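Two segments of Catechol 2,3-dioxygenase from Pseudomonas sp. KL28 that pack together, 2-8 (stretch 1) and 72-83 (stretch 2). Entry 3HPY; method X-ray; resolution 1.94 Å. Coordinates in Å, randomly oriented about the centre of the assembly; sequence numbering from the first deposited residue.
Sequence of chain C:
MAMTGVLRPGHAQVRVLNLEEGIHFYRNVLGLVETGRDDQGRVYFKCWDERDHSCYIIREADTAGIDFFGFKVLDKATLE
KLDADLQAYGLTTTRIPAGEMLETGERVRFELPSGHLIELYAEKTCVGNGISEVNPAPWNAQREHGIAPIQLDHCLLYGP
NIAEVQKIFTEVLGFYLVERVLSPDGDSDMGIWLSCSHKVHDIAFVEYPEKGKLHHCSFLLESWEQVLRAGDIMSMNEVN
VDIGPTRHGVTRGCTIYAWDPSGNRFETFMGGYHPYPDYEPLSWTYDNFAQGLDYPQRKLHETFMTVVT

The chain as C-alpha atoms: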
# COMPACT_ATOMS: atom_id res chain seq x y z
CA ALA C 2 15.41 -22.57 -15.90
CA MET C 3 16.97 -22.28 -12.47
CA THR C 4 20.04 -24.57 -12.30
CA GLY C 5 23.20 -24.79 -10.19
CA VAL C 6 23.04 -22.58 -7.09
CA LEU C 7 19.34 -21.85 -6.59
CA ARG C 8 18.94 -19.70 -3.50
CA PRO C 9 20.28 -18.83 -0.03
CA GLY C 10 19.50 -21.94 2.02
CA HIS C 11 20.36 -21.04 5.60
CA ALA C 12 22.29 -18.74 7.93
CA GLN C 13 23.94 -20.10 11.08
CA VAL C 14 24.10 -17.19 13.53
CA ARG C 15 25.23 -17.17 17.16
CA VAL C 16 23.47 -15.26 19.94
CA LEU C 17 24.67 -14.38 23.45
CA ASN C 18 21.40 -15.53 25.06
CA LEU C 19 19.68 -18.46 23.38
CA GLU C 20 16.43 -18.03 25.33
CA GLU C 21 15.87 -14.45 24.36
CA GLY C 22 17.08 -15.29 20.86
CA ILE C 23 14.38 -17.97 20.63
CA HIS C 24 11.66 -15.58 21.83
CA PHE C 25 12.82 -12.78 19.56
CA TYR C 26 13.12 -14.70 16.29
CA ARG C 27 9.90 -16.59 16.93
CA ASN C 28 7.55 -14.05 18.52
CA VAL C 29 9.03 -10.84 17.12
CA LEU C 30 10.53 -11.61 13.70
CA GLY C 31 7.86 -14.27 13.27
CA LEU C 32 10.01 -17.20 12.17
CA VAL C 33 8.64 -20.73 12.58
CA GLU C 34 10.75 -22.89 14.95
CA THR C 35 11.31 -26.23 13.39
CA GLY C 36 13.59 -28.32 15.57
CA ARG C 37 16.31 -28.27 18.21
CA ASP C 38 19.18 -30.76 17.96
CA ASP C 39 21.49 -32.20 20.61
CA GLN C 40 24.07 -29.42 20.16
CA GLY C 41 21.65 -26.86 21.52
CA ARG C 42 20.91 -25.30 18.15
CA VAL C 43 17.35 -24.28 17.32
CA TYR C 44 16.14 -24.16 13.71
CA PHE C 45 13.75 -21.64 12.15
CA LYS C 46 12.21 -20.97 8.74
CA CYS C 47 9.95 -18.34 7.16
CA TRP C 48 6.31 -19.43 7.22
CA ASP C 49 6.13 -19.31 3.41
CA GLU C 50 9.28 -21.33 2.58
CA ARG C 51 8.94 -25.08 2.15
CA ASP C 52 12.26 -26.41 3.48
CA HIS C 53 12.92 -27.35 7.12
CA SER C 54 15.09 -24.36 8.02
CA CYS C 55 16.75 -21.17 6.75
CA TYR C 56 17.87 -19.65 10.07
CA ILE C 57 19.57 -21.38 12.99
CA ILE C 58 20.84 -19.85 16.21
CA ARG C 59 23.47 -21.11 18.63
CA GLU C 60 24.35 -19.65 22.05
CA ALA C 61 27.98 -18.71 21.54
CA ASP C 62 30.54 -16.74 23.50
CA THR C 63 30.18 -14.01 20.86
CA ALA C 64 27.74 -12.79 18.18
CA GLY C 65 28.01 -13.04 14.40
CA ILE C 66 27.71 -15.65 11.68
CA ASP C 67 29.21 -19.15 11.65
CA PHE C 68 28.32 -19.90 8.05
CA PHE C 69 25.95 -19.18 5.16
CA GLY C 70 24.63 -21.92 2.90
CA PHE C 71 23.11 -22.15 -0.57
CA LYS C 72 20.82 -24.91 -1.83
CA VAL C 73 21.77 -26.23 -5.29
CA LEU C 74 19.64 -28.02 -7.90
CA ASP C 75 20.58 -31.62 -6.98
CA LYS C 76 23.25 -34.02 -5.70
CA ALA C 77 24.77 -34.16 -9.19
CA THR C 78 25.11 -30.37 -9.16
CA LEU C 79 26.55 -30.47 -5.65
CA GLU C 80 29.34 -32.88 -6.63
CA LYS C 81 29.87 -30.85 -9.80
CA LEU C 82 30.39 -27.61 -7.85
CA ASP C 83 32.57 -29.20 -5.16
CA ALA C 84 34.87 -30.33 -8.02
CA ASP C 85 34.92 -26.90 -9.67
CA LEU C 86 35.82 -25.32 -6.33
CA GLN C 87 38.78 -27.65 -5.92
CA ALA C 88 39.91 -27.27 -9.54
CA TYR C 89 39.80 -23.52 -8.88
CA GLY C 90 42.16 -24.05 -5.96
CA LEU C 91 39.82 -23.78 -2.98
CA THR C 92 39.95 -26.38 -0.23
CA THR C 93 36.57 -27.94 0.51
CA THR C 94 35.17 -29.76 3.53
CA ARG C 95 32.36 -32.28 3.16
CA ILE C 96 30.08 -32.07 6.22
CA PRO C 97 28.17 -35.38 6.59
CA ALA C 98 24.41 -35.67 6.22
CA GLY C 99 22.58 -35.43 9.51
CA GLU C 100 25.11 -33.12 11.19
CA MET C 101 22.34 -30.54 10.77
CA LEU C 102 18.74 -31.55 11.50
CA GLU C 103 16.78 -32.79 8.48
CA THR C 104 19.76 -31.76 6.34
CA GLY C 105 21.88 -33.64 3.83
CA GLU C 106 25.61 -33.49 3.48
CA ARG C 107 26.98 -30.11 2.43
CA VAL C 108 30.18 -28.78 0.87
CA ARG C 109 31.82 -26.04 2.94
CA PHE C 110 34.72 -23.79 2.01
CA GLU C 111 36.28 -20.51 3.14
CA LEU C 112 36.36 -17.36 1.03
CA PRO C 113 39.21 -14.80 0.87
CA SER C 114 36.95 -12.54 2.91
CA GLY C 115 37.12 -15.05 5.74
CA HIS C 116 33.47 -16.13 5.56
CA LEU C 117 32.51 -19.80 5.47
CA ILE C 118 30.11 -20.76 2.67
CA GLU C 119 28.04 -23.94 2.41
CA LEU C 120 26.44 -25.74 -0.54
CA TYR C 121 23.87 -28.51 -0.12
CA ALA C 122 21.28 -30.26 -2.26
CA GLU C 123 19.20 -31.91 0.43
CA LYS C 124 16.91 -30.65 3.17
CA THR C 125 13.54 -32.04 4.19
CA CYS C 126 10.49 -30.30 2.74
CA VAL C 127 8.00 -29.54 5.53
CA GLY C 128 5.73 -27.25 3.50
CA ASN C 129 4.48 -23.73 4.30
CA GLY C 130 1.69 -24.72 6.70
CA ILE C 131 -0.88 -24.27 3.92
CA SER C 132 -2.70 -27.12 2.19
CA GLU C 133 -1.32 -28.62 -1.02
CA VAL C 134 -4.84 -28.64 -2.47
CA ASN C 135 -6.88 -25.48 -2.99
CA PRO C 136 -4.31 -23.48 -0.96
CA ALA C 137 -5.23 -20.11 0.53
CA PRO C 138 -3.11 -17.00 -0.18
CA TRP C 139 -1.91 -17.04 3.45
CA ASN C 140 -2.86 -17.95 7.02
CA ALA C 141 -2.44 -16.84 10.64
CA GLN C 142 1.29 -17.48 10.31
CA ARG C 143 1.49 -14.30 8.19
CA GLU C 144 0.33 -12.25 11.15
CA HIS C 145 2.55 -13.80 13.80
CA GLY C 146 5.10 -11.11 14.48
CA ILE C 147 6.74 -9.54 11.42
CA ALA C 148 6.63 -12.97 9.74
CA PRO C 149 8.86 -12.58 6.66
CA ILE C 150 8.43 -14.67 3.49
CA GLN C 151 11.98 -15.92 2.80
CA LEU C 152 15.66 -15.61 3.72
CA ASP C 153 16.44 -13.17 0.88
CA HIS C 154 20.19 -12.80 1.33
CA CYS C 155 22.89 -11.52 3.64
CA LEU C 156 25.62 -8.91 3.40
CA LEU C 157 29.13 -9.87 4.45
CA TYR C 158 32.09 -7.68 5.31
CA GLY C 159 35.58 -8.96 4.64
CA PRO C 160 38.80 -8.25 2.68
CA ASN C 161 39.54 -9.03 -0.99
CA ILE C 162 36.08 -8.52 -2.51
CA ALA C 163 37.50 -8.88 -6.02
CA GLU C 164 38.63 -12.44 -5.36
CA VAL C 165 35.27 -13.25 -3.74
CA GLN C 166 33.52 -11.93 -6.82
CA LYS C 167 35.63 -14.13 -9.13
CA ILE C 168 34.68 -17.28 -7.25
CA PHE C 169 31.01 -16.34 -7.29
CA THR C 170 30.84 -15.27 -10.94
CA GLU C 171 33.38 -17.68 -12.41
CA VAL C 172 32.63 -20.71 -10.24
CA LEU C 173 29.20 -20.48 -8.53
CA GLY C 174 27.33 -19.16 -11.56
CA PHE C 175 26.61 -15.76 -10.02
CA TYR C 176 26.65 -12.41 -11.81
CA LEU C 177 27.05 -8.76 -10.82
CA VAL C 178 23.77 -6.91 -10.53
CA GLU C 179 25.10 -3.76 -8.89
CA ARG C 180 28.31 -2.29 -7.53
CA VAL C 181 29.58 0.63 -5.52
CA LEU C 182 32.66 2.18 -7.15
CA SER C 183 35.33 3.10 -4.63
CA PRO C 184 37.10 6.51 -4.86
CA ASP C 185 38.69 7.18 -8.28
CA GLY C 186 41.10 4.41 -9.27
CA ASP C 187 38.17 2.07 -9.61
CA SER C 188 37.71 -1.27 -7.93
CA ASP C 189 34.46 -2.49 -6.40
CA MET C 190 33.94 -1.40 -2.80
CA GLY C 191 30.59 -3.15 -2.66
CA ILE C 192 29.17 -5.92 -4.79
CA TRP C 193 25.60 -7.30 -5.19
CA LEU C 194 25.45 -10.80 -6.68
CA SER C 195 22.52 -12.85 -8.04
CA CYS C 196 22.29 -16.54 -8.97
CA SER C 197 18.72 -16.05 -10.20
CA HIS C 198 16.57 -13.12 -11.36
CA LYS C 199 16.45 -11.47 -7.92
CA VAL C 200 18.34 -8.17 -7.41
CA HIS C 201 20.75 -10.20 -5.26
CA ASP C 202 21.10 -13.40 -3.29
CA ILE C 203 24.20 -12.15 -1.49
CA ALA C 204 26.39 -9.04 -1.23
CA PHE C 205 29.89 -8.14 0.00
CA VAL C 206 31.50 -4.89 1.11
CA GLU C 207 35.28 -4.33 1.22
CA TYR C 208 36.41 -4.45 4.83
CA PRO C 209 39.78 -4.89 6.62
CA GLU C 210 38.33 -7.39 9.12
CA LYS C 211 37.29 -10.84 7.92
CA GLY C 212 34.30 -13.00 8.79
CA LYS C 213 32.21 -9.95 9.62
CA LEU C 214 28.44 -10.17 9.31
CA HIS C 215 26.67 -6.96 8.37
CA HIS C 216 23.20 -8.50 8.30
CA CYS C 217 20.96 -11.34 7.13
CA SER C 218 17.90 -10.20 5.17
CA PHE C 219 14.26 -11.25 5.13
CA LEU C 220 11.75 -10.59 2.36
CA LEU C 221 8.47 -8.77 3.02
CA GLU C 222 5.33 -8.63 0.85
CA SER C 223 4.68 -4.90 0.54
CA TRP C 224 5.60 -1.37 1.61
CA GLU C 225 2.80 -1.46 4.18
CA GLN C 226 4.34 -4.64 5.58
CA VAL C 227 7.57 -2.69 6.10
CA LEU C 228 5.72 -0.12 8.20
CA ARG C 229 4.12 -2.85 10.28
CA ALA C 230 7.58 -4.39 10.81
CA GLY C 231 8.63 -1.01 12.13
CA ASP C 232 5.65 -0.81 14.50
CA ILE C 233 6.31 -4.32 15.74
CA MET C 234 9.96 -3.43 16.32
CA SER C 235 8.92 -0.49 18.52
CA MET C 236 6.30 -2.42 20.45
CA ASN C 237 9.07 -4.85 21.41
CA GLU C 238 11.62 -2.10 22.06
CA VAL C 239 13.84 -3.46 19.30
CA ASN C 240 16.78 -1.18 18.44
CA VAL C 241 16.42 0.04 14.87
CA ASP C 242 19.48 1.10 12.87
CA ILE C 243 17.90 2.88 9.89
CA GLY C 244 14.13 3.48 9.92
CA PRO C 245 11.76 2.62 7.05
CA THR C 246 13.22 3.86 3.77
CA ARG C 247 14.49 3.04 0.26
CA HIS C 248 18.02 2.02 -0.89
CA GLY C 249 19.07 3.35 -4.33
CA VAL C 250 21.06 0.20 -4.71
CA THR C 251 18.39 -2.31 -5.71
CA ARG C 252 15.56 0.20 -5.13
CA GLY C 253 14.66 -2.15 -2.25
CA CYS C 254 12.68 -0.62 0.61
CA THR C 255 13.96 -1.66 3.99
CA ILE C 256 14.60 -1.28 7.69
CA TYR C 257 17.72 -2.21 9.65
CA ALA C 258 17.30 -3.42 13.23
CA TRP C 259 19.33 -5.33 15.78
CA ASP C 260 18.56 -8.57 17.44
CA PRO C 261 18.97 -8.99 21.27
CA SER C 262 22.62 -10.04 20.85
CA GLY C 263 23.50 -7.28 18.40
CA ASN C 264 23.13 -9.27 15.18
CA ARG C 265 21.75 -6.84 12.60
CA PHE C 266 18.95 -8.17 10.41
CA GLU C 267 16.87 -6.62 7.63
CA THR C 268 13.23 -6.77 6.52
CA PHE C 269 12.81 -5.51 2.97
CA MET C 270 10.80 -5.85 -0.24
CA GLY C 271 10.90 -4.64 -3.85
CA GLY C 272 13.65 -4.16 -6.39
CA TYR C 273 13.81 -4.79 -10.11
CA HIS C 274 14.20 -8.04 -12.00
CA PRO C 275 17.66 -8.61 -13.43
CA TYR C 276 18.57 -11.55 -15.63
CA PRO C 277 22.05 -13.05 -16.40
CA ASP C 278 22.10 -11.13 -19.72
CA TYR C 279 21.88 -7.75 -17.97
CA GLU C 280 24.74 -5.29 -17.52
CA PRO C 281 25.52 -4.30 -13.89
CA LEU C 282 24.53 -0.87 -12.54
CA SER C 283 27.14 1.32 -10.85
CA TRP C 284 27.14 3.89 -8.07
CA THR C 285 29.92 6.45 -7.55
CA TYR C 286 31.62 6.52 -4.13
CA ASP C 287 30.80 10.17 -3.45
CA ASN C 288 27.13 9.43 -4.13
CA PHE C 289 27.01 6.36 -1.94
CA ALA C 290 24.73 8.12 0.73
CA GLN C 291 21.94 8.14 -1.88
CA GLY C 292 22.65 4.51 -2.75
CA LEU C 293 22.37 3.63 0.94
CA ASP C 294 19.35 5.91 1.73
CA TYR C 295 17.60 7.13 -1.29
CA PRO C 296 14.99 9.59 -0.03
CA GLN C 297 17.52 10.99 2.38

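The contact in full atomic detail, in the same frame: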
# COMPACT_ATOMS: atom_id res chain seq x y z
N ALA C 2 15.55 -21.75 -17.13
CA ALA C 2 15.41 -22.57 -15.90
C ALA C 2 16.38 -22.14 -14.82
O ALA C 2 17.36 -21.44 -15.08
CB ALA C 2 15.64 -24.05 -16.22
N MET C 3 16.10 -22.56 -13.60
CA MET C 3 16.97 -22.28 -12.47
C MET C 3 17.81 -23.56 -12.28
O MET C 3 17.25 -24.63 -12.00
CB MET C 3 16.13 -22.00 -11.21
CG MET C 3 15.67 -20.56 -11.06
SD MET C 3 17.06 -19.43 -10.92
CE MET C 3 17.69 -19.85 -9.28
N THR C 4 19.12 -23.44 -12.47
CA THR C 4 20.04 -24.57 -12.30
C THR C 4 21.18 -24.15 -11.38
O THR C 4 21.27 -22.99 -10.97
CB THR C 4 20.67 -25.02 -13.65
OG1 THR C 4 21.36 -23.93 -14.25
CG2 THR C 4 19.60 -25.52 -14.62
N GLY C 5 22.07 -25.09 -11.06
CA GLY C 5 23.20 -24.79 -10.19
C GLY C 5 22.81 -24.30 -8.81
O GLY C 5 22.04 -24.96 -8.10
N VAL C 6 23.36 -23.15 -8.40
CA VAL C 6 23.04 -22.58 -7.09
C VAL C 6 21.68 -21.89 -7.23
O VAL C 6 21.53 -20.94 -7.99
CB VAL C 6 24.09 -21.55 -6.66
CG1 VAL C 6 23.76 -21.01 -5.29
CG2 VAL C 6 25.47 -22.20 -6.67
N LEU C 7 20.69 -22.38 -6.50
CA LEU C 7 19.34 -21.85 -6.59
C LEU C 7 19.02 -20.64 -5.73
O LEU C 7 18.54 -19.62 -6.23
CB LEU C 7 18.33 -22.95 -6.27
CG LEU C 7 18.35 -24.23 -7.12
CD1 LEU C 7 17.26 -25.18 -6.64
CD2 LEU C 7 18.16 -23.87 -8.59
N ARG C 8 19.30 -20.76 -4.44
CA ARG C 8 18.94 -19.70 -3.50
C ARG C 8 19.68 -19.82 -2.17
O ARG C 8 20.33 -20.83 -1.89
CB ARG C 8 17.43 -19.78 -3.22
CG ARG C 8 16.90 -21.25 -3.02
CD ARG C 8 15.72 -21.32 -2.02
NE ARG C 8 15.29 -22.65 -1.55
CZ ARG C 8 14.97 -23.69 -2.32
NH1 ARG C 8 15.04 -23.61 -3.64
NH2 ARG C 8 14.52 -24.81 -1.77
N LYS C 72 21.33 -23.64 -1.32
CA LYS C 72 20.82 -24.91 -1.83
C LYS C 72 21.10 -24.94 -3.33
O LYS C 72 20.97 -23.91 -4.00
CB LYS C 72 19.32 -25.05 -1.57
CG LYS C 72 18.78 -26.37 -2.09
CD LYS C 72 17.40 -26.69 -1.56
CE LYS C 72 16.90 -28.00 -2.15
NZ LYS C 72 15.64 -28.44 -1.49
N VAL C 73 21.50 -26.10 -3.85
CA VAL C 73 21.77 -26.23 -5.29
C VAL C 73 20.70 -27.13 -5.91
O VAL C 73 19.92 -27.75 -5.19
CB VAL C 73 23.18 -26.82 -5.57
CG1 VAL C 73 24.25 -25.99 -4.86
CG2 VAL C 73 23.24 -28.28 -5.13
N LEU C 74 20.67 -27.22 -7.24
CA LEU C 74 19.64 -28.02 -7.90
C LEU C 74 19.51 -29.45 -7.39
O LEU C 74 18.42 -29.86 -6.95
CB LEU C 74 19.86 -28.02 -9.41
CG LEU C 74 18.69 -28.52 -10.28
CD1 LEU C 74 17.43 -27.69 -10.02
CD2 LEU C 74 19.08 -28.40 -11.74
N ASP C 75 20.60 -30.22 -7.44
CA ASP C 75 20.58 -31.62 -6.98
C ASP C 75 21.96 -32.14 -6.57
O ASP C 75 22.96 -31.42 -6.65
CB ASP C 75 20.00 -32.51 -8.09
CG ASP C 75 20.59 -32.18 -9.46
OD1 ASP C 75 21.83 -32.11 -9.57
OD2 ASP C 75 19.81 -32.00 -10.42
N LYS C 76 22.00 -33.40 -6.13
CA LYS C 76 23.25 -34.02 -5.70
C LYS C 76 24.29 -33.97 -6.81
O LYS C 76 25.46 -33.71 -6.56
CB LYS C 76 22.99 -35.46 -5.25
CG LYS C 76 22.10 -35.56 -4.02
CD LYS C 76 21.58 -36.98 -3.81
CE LYS C 76 20.51 -37.32 -4.84
NZ LYS C 76 20.22 -38.78 -4.92
N ALA C 77 23.86 -34.20 -8.05
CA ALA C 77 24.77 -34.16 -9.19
C ALA C 77 25.41 -32.77 -9.31
O ALA C 77 26.60 -32.64 -9.60
CB ALA C 77 24.02 -34.50 -10.48
N THR C 78 24.61 -31.73 -9.08
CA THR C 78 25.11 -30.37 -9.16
C THR C 78 26.09 -30.13 -8.03
O THR C 78 27.15 -29.53 -8.22
CB THR C 78 23.95 -29.36 -9.05
OG1 THR C 78 22.91 -29.73 -9.96
CG2 THR C 78 24.43 -27.94 -9.38
N LEU C 79 25.72 -30.62 -6.84
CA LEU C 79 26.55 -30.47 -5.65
C LEU C 79 27.96 -31.00 -5.91
O LEU C 79 28.94 -30.28 -5.74
CB LEU C 79 25.92 -31.23 -4.48
CG LEU C 79 26.51 -30.97 -3.09
CD1 LEU C 79 26.35 -29.50 -2.74
CD2 LEU C 79 25.80 -31.84 -2.05
N GLU C 80 28.05 -32.26 -6.34
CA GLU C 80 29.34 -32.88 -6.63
C GLU C 80 30.07 -32.03 -7.67
O GLU C 80 31.26 -31.73 -7.53
CB GLU C 80 29.14 -34.29 -7.19
CG GLU C 80 28.37 -35.23 -6.29
CD GLU C 80 29.02 -35.40 -4.93
OE1 GLU C 80 30.24 -35.17 -4.83
OE2 GLU C 80 28.31 -35.77 -3.97
N LYS C 81 29.34 -31.65 -8.70
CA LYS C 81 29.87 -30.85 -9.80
C LYS C 81 30.54 -29.57 -9.27
O LYS C 81 31.68 -29.25 -9.64
CB LYS C 81 28.72 -30.52 -10.75
CG LYS C 81 29.13 -30.17 -12.16
CD LYS C 81 29.44 -28.71 -12.30
CE LYS C 81 29.67 -28.36 -13.77
NZ LYS C 81 30.00 -26.92 -13.95
N LEU C 82 29.84 -28.84 -8.40
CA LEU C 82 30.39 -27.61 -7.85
C LEU C 82 31.56 -27.85 -6.89
O LEU C 82 32.53 -27.10 -6.90
CB LEU C 82 29.27 -26.82 -7.17
CG LEU C 82 28.30 -26.30 -8.23
CD1 LEU C 82 26.99 -25.86 -7.60
CD2 LEU C 82 28.96 -25.16 -8.99
N ASP C 83 31.47 -28.89 -6.07
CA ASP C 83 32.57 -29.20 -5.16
C ASP C 83 33.83 -29.34 -6.03
O ASP C 83 34.86 -28.74 -5.74
CB ASP C 83 32.28 -30.51 -4.41
CG ASP C 83 33.34 -30.85 -3.34
OD1 ASP C 83 33.32 -31.99 -2.85
OD2 ASP C 83 34.17 -29.98 -2.99
O HOH W 1 22.65 -27.81 -12.03

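The two stretches meet as a short antiparallel pairing of strands. Val-6 sits opposite Val-73 as a non-hydrogen-bonded pair, with CA atoms 4.3 Å apart. Arg-8 and Lys-72 form a hydrogen-bonded pair, with CA atoms 5.8 Å apart. The register shifts by one residue between these pairs, which makes a beta bulge.

Three backbone hydrogen bonds hold the pairing. Leu-74 N donates to Gly-5 O at 2.8 Å, Leu-7 N donates to Lys-72 O at 2.9 Å, and Lys-72 N donates to Arg-8 O at 3.0 Å. Gly-5 O also lies 3.1 Å from Val-73 CA, a CA-H...O contact. The bulge leaves Leu-7 as the extra residue on its strand. Its phi/psi of -86/-52 is not extended, and its CB points toward stretch 2.

Leu-7 adopts chi1 m and chi2 t. In this conformation its CG rests 3.8 Å from Leu-74 N, and its CD2 reaches Leu-74 CD1 at 4.1 Å. Leu-74, with chi1 t and chi2 p, comes just after the strand. Its CB points sideways, but both methyls touch stretch 1. CD1 lies 3.6 Å from Met-3 O, and CD2 lies 4.0 Å from Thr-4 CA. Leu-74 thus covers the loop before the strand as well as Leu-7.

Val-6 and Val-73 share one face of the sheet. Val-6 has chi1 t and Val-73 has chi1 m. Val-6 CG2 is 4.4 Å from Val-73 CG1 and 4.1 Å from Leu-82 CD1. Leu-82 comes from the helix that follows the strand, and its CB points toward stretch 1. Its m, t conformation brings CD1 to the valine. These contacts are apolar, and all three residues are buried.

Gly-5 has a phi of 60°, which by itself favours glycine. Its CA lies 3.5 Å from Thr-78 CG2, so the start of the helix packs closely against the loop. A water joins the same two residues. It accepts from Gly-5 N at 2.9 Å and donates to Thr-78 OG1 at 2.8 Å.

Thr-78 has chi1 m, which lets its two branches face different partners. The methyl CG2 meets Gly-5. The hydroxyl OG1 takes the water's proton and donates to Asp-75 OD1 at 2.6 Å. Asp-75 is the N-cap of the helix. With chi1 p, its OD1 also accepts from Thr-78 N at 2.8 Å, a capping bond that satisfies an amide in the first turn.

Arg-8 and Lys-72 share the other face of the sheet. Lys-72 is nearly fully extended, with all four chi angles t. Arg-8 has chi1 p and an off-well chi2 of 148°, and its end comes nearer to stretch 2. Lys-72 CD lies over one face of the guanidinium, 3.4 Å from Arg-8 NH2. Two like charges are close here, with Arg-8 NH2 3.8 Å from Lys-72 NZ. Both atoms are hydrogen-bonded elsewhere in the structure.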